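Two structures of D-glyceraldehyde dehydrogenase (NADP(+)) from Thermoplasma acidophilum compared at one contact. The protein oxidises D-glyceraldehyde to (R)-glycerate with NADP(+) in the non-phosphorylated Entner-Doudoroff pathway. Structure 1 is PDB 5J77 (chain A, 2.10 Å), residues Asp40-Ala45 and Asp210-His215; structure 2 is PDB 5IZD (chain B, 2.05 Å), residues Asp40-Ala45 and Asp210-His215. One frame, after least-squares fit of the local backbone (RMSD 0.20 Å); residues are numbered along the deposited sequences.

Structure 1 (5J77); sequences DDVDRA and DYIVEH. It carries 2 engineered substitutions outside these segments.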
loop_
_atom_site.group_PDB
_atom_site.type_symbol
_atom_site.label_atom_id
_atom_site.label_comp_id
_atom_site.label_asym_id
_atom_site.label_seq_id
_atom_site.Cartn_x
_atom_site.Cartn_y
_atom_site.Cartn_z
ATOM N N ASP A 40 28.385 -16.641 28.571
ATOM C CA ASP A 40 27.619 -17.904 28.618
ATOM C C ASP A 40 26.162 -17.596 28.912
ATOM O O ASP A 40 25.289 -18.152 28.284
ATOM C CB ASP A 40 28.137 -18.870 29.685
ATOM C CG ASP A 40 29.577 -19.220 29.499
ATOM O OD1 ASP A 40 30.020 -19.403 28.355
ATOM O OD2 ASP A 40 30.302 -19.331 30.506
ATOM N N ASP A 41 25.893 -16.621 29.786
ATOM C CA ASP A 41 24.500 -16.224 30.041
ATOM C C ASP A 41 23.874 -15.728 28.764
ATOM O O ASP A 41 22.741 -16.097 28.443
ATOM C CB ASP A 41 24.387 -15.147 31.176
ATOM C CG ASP A 41 24.839 -15.653 32.504
ATOM O OD1 ASP A 41 24.631 -16.848 32.798
ATOM O OD2 ASP A 41 25.441 -14.887 33.273
ATOM N N VAL A 42 24.601 -14.861 28.033
ATOM C CA VAL A 42 24.124 -14.414 26.728
ATOM C C VAL A 42 23.865 -15.573 25.740
ATOM O O VAL A 42 22.802 -15.605 25.073
ATOM C CB VAL A 42 25.100 -13.393 26.035
ATOM C CG1 VAL A 42 24.701 -13.164 24.586
ATOM C CG2 VAL A 42 25.150 -12.093 26.820
ATOM N N ASP A 43 24.830 -16.494 25.635
ATOM C CA ASP A 43 24.637 -17.666 24.749
ATOM C C ASP A 43 23.379 -18.428 25.101
ATOM O O ASP A 43 22.637 -18.809 24.179
ATOM C CB ASP A 43 25.780 -18.673 24.847
ATOM C CG ASP A 43 26.990 -18.238 24.094
ATOM O OD1 ASP A 43 26.920 -17.431 23.177
ATOM O OD2 ASP A 43 28.064 -18.692 24.411
ATOM N N ARG A 44 23.142 -18.638 26.446
ATOM C CA ARG A 44 21.936 -19.315 26.871
ATOM C C ARG A 44 20.706 -18.561 26.474
ATOM O O ARG A 44 19.748 -19.141 26.060
ATOM C CB ARG A 44 21.898 -19.651 28.391
ATOM C CG ARG A 44 22.773 -20.829 28.796
ATOM C CD ARG A 44 22.325 -21.496 30.118
ATOM N NE ARG A 44 21.687 -20.582 31.069
ATOM C CZ ARG A 44 22.351 -19.666 31.794
ATOM N NH1 ARG A 44 21.672 -18.882 32.646
ATOM N NH2 ARG A 44 23.687 -19.546 31.709
ATOM N N ALA A 45 20.711 -17.250 26.583
ATOM C CA ALA A 45 19.515 -16.462 26.170
ATOM C C ALA A 45 19.207 -16.569 24.689
ATOM O O ALA A 45 18.033 -16.750 24.260
ATOM C CB ALA A 45 19.695 -15.006 26.571
ATOM N N ASP A 210 29.949 -6.223 22.431
ATOM C CA ASP A 210 30.352 -6.782 21.161
ATOM C C ASP A 210 29.814 -8.195 20.996
ATOM O O ASP A 210 29.295 -8.527 19.940
ATOM C CB ASP A 210 31.874 -6.846 21.080
ATOM C CG ASP A 210 32.507 -5.490 20.936
ATOM O OD1 ASP A 210 31.846 -4.521 20.522
ATOM O OD2 ASP A 210 33.696 -5.396 21.205
ATOM N N TYR A 211 29.962 -9.016 22.054
ATOM C CA TYR A 211 29.539 -10.408 22.026
ATOM C C TYR A 211 28.071 -10.636 21.602
ATOM O O TYR A 211 27.797 -11.395 20.700
ATOM C CB TYR A 211 29.848 -11.079 23.365
ATOM C CG TYR A 211 29.732 -12.569 23.260
ATOM C CD1 TYR A 211 30.822 -13.362 22.808
ATOM C CD2 TYR A 211 28.521 -13.209 23.583
ATOM C CE1 TYR A 211 30.701 -14.750 22.707
ATOM C CE2 TYR A 211 28.383 -14.575 23.495
ATOM C CZ TYR A 211 29.457 -15.351 23.062
ATOM O OH TYR A 211 29.241 -16.712 22.945
ATOM N N ILE A 212 27.137 -9.892 22.165
ATOM C CA ILE A 212 25.713 -10.039 21.853
ATOM C C ILE A 212 25.328 -9.545 20.457
ATOM O O ILE A 212 24.333 -10.029 19.849
ATOM C CB ILE A 212 24.851 -9.389 22.956
ATOM C CG1 ILE A 212 23.377 -9.825 22.813
ATOM C CG2 ILE A 212 24.908 -7.850 22.964
ATOM C CD1 ILE A 212 22.520 -9.402 24.007
ATOM N N VAL A 213 26.088 -8.583 19.920
ATOM C CA VAL A 213 25.748 -8.083 18.603
ATOM C C VAL A 213 26.404 -8.881 17.445
ATOM O O VAL A 213 25.815 -8.978 16.338
ATOM C CB VAL A 213 25.900 -6.542 18.439
ATOM C CG1 VAL A 213 24.886 -5.825 19.345
ATOM C CG2 VAL A 213 27.307 -6.101 18.622
ATOM N N GLU A 214 27.559 -9.466 17.721
ATOM C CA GLU A 214 28.268 -10.210 16.723
ATOM C C GLU A 214 27.931 -11.731 16.719
ATOM O O GLU A 214 28.414 -12.449 15.873
ATOM C CB GLU A 214 29.781 -9.948 16.877
ATOM C CG GLU A 214 30.420 -10.796 17.931
ATOM C CD GLU A 214 31.786 -10.305 18.354
ATOM O OE1 GLU A 214 32.398 -9.493 17.629
ATOM O OE2 GLU A 214 32.219 -10.756 19.447
ATOM N N HIS A 215 27.092 -12.180 17.639
ATOM C CA HIS A 215 26.806 -13.554 17.806
ATOM C C HIS A 215 26.174 -14.155 16.540
ATOM O O HIS A 215 25.219 -13.584 15.942
ATOM C CB HIS A 215 25.876 -13.726 18.982
ATOM C CG HIS A 215 25.764 -15.148 19.498
ATOM N ND1 HIS A 215 25.016 -16.129 18.850
ATOM C CD2 HIS A 215 26.230 -15.722 20.637
ATOM C CE1 HIS A 215 25.042 -17.246 19.566
ATOM N NE2 HIS A 215 25.766 -17.024 20.652
#

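Structure 2 (5IZD); sequences DDVDRA and DYIVEH. With NAP (NADP nicotinamide-adenine-dinucleotide phosphate), chain C.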
loop_
_atom_site.group_PDB
_atom_site.type_symbol
_atom_site.label_atom_id
_atom_site.label_comp_id
_atom_site.label_asym_id
_atom_site.label_seq_id
_atom_site.Cartn_x
_atom_site.Cartn_y
_atom_site.Cartn_z
ATOM N N ASP B 40 28.501 -16.713 28.706
ATOM C CA ASP B 40 27.690 -17.953 28.714
ATOM C C ASP B 40 26.177 -17.687 29.028
ATOM O O ASP B 40 25.294 -18.391 28.508
ATOM C CB ASP B 40 28.345 -18.982 29.626
ATOM C CG ASP B 40 29.868 -19.019 29.436
ATOM O OD1 ASP B 40 30.391 -19.654 28.505
ATOM O OD2 ASP B 40 30.552 -18.318 30.213
ATOM N N ASP B 41 25.885 -16.645 29.814
ATOM C CA ASP B 41 24.499 -16.220 30.058
ATOM C C ASP B 41 23.832 -15.694 28.763
ATOM O O ASP B 41 22.685 -16.015 28.492
ATOM C CB ASP B 41 24.407 -15.205 31.199
ATOM C CG ASP B 41 24.807 -15.801 32.542
ATOM O OD1 ASP B 41 24.590 -17.031 32.755
ATOM O OD2 ASP B 41 25.395 -15.055 33.383
ATOM N N VAL B 42 24.584 -14.919 27.986
ATOM C CA VAL B 42 24.169 -14.442 26.680
ATOM C C VAL B 42 23.864 -15.589 25.715
ATOM O O VAL B 42 22.800 -15.614 25.120
ATOM C CB VAL B 42 25.248 -13.513 26.063
ATOM C CG1 VAL B 42 24.939 -13.195 24.637
ATOM C CG2 VAL B 42 25.363 -12.213 26.867
ATOM N N ASP B 43 24.804 -16.516 25.571
ATOM C CA ASP B 43 24.568 -17.749 24.807
ATOM C C ASP B 43 23.282 -18.490 25.204
ATOM O O ASP B 43 22.485 -18.780 24.313
ATOM C CB ASP B 43 25.777 -18.684 24.853
ATOM C CG ASP B 43 26.936 -18.175 24.009
ATOM O OD1 ASP B 43 26.785 -17.244 23.223
ATOM O OD2 ASP B 43 28.050 -18.698 24.136
ATOM N N ARG B 44 23.053 -18.774 26.487
ATOM C CA ARG B 44 21.807 -19.442 26.878
ATOM C C ARG B 44 20.577 -18.636 26.479
ATOM O O ARG B 44 19.573 -19.218 26.030
ATOM C CB ARG B 44 21.699 -19.739 28.375
ATOM C CG ARG B 44 22.591 -20.850 28.886
ATOM C CD ARG B 44 22.105 -21.488 30.201
ATOM N NE ARG B 44 21.538 -20.569 31.198
ATOM C CZ ARG B 44 22.235 -19.721 31.972
ATOM N NH1 ARG B 44 23.585 -19.611 31.884
ATOM N NH2 ARG B 44 21.571 -18.955 32.845
ATOM N N ALA B 45 20.658 -17.303 26.626
ATOM C CA ALA B 45 19.530 -16.451 26.298
ATOM C C ALA B 45 19.226 -16.473 24.795
ATOM O O ALA B 45 18.078 -16.656 24.422
ATOM C CB ALA B 45 19.742 -15.034 26.824
ATOM N N ASP B 210 29.615 -6.069 22.483
ATOM C CA ASP B 210 30.200 -6.617 21.237
ATOM C C ASP B 210 29.804 -8.047 21.040
ATOM O O ASP B 210 29.392 -8.436 19.951
ATOM C CB ASP B 210 31.717 -6.538 21.204
ATOM C CG ASP B 210 32.232 -5.122 20.923
ATOM O OD1 ASP B 210 31.475 -4.190 20.539
ATOM O OD2 ASP B 210 33.422 -4.939 21.079
ATOM N N TYR B 211 29.847 -8.812 22.114
ATOM C CA TYR B 211 29.604 -10.251 22.032
ATOM C C TYR B 211 28.174 -10.568 21.600
ATOM O O TYR B 211 27.956 -11.445 20.737
ATOM C CB TYR B 211 29.967 -10.903 23.375
ATOM C CG TYR B 211 29.839 -12.378 23.331
ATOM C CD1 TYR B 211 30.865 -13.178 22.771
ATOM C CD2 TYR B 211 28.684 -13.009 23.808
ATOM C CE1 TYR B 211 30.737 -14.572 22.695
ATOM C CE2 TYR B 211 28.548 -14.415 23.742
ATOM C CZ TYR B 211 29.572 -15.194 23.183
ATOM O OH TYR B 211 29.409 -16.568 23.110
ATOM N N ILE B 212 27.217 -9.843 22.179
ATOM C CA ILE B 212 25.795 -10.000 21.839
ATOM C C ILE B 212 25.565 -9.640 20.367
ATOM O O ILE B 212 24.911 -10.369 19.623
ATOM C CB ILE B 212 24.848 -9.114 22.699
ATOM C CG1 ILE B 212 24.984 -9.355 24.198
ATOM C CG2 ILE B 212 23.394 -9.465 22.441
ATOM C CD1 ILE B 212 24.420 -8.223 25.065
ATOM N N VAL B 213 26.110 -8.510 19.946
ATOM C CA VAL B 213 25.809 -8.026 18.603
ATOM C C VAL B 213 26.427 -8.862 17.493
ATOM O O VAL B 213 25.790 -9.031 16.474
ATOM C CB VAL B 213 26.127 -6.550 18.375
ATOM C CG1 VAL B 213 25.440 -5.673 19.429
ATOM C CG2 VAL B 213 27.602 -6.287 18.361
ATOM N N GLU B 214 27.647 -9.358 17.657
ATOM C CA GLU B 214 28.250 -10.169 16.570
ATOM C C GLU B 214 27.896 -11.688 16.505
ATOM O O GLU B 214 28.333 -12.364 15.602
ATOM C CB GLU B 214 29.744 -9.962 16.558
ATOM C CG GLU B 214 30.440 -10.523 17.758
ATOM C CD GLU B 214 31.882 -10.064 17.870
ATOM O OE1 GLU B 214 32.576 -10.650 18.734
ATOM O OE2 GLU B 214 32.347 -9.186 17.091
ATOM N N HIS B 215 27.089 -12.183 17.442
ATOM C CA HIS B 215 26.751 -13.598 17.615
ATOM C C HIS B 215 26.123 -14.196 16.333
ATOM O O HIS B 215 25.218 -13.592 15.775
ATOM C CB HIS B 215 25.755 -13.715 18.786
ATOM C CG HIS B 215 25.613 -15.092 19.341
ATOM N ND1 HIS B 215 24.874 -16.063 18.714
ATOM C CD2 HIS B 215 26.061 -15.651 20.490
ATOM C CE1 HIS B 215 24.901 -17.176 19.425
ATOM N NE2 HIS B 215 25.600 -16.948 20.519
HETATM P PA NAP C . 25.162 4.194 24.733
HETATM O O1A NAP C . 26.558 3.852 25.152
HETATM O O2A NAP C . 24.897 4.440 23.263
HETATM O O5B NAP C . 24.166 3.024 25.291
HETATM C C5B NAP C . 23.004 2.526 24.591
HETATM C C4B NAP C . 22.866 1.004 24.791
HETATM O O4B NAP C . 23.922 0.320 24.091
HETATM C C3B NAP C . 23.020 0.576 26.265
HETATM O O3B NAP C . 22.190 -0.590 26.513
HETATM C C2B NAP C . 24.477 0.219 26.358
HETATM O O2B NAP C . 24.807 -0.578 27.492
HETATM C C1B NAP C . 24.683 -0.483 25.043
HETATM N N9A NAP C . 26.081 -0.613 24.603
HETATM C C8A NAP C . 27.166 0.115 24.982
HETATM N N7A NAP C . 28.269 -0.294 24.393
HETATM C C5A NAP C . 27.844 -1.333 23.558
HETATM C C6A NAP C . 28.525 -2.164 22.667
HETATM N N6A NAP C . 29.841 -2.068 22.440
HETATM N N1A NAP C . 27.819 -3.096 21.994
HETATM C C2A NAP C . 26.500 -3.214 22.233
HETATM N N3A NAP C . 25.774 -2.472 23.079
HETATM C C4A NAP C . 26.521 -1.533 23.702
HETATM O O3 NAP C . 24.723 5.477 25.559
HETATM P PN NAP C . 25.522 6.339 26.660
HETATM O O1N NAP C . 25.789 5.490 27.891
HETATM O O2N NAP C . 24.745 7.593 26.975
HETATM O O5D NAP C . 26.864 6.698 25.975
HETATM P P2B NAP C . 25.610 0.134 28.756
HETATM O O1X NAP C . 25.887 -0.994 29.762
HETATM O O2X NAP C . 24.729 1.124 29.357
HETATM O O3X NAP C . 26.896 0.715 28.275
#

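Structure 1 (5J77)
Asp43 OD1 is approached by two groups of segment 210-215: the hydroxyl of Tyr211, and NE2 of His215, which gives it a weak, bent hydrogen bond (2.8 Å, 129°). Tyr211 OH also lies 2.7 Å from Asp43 OD2. The carboxylate comes at the edge of both rings. Deeper in, Val42 CG1 packs against Tyr211 CD2 (3.9 Å) and Ile212 CG1 (4.0 Å). Ile212 turns CG1 anti to its backbone N (chi1 -167°), and that atom meets Val42. On the flank of helix 39-58 Arg44 NH2 makes a salt bridge to Asp41 OD1 (3.1 Å). The contact joins this N-terminal helix to helix 205-214 of the coenzyme-binding part of the aldehyde dehydrogenase fold, where Asp210 pairs with Arg232.

Structure 2 (5IZD)
Asp43 OD1 is approached by two groups of segment 210-215: the hydroxyl of Tyr211, and NE2 of His215, which gives it a weak, bent hydrogen bond (3.0 Å, 127°). Tyr211 OH also lies 2.7 Å from Asp43 OD2. The carboxylate comes at the edge of both rings. Deeper in, Val42 CG1 packs against Tyr211 CD2 (3.8 Å) and Ile212 CG1 (3.9 Å). Ile212 has CG1 anti to its carbonyl carbon (chi1 -57°), and that atom meets Val42. Arg44 NH1 makes a salt bridge to Asp41 OD1 (2.9 Å). On the far side of helix 205-214 Asp210, paired with Arg232, accepts a nearly straight hydrogen bond at OD1 from NADP N6A (3.3 Å, 171°), while Val213 CG1 touches adenine C2A (3.9 Å).

Comparison
Both models bring the two helices together in the same way: the CA atoms that can be compared coincide within the error, and the side chains of Val42(A), Asp43(A), Tyr211(A) and His215(A) keep their places in structure 2. The salt bridge of Arg44(A) with Asp41(A) also recurs between Arg44(B) and Asp41(B). What differs inside the contact is the side chain of Ile212. Its first torsion is -167° in Ile212(A) against -57° in Ile212(B), and the CD1 atoms stand 2.5 Å apart after superposition. CG2 of Ile212(B) lies near the place of CG1 of Ile212(A), so a carbon is found there in both, whereas the place of CD1 of Ile212(A) is left. The touch on Val42 is present in both models, with Ile212(A) CG1 4.0 Å from Val42(A) CG1 and Ile212(B) CG1 3.9 Å from Val42(B) CG1. The other difference lies on the coenzyme side. NADP is modelled in structure 2 alone, where its adenine touches Asp210(B) and Val213(B); no ligand or ion is modelled there in structure 1. Asp210(A) and Val213(A) keep the places of Asp210(B) and Val213(B) within the error, so the adenine meets two side chains placed alike in both models, and N6A of NADP gives a hydrogen bond to OD1 of Asp210(B).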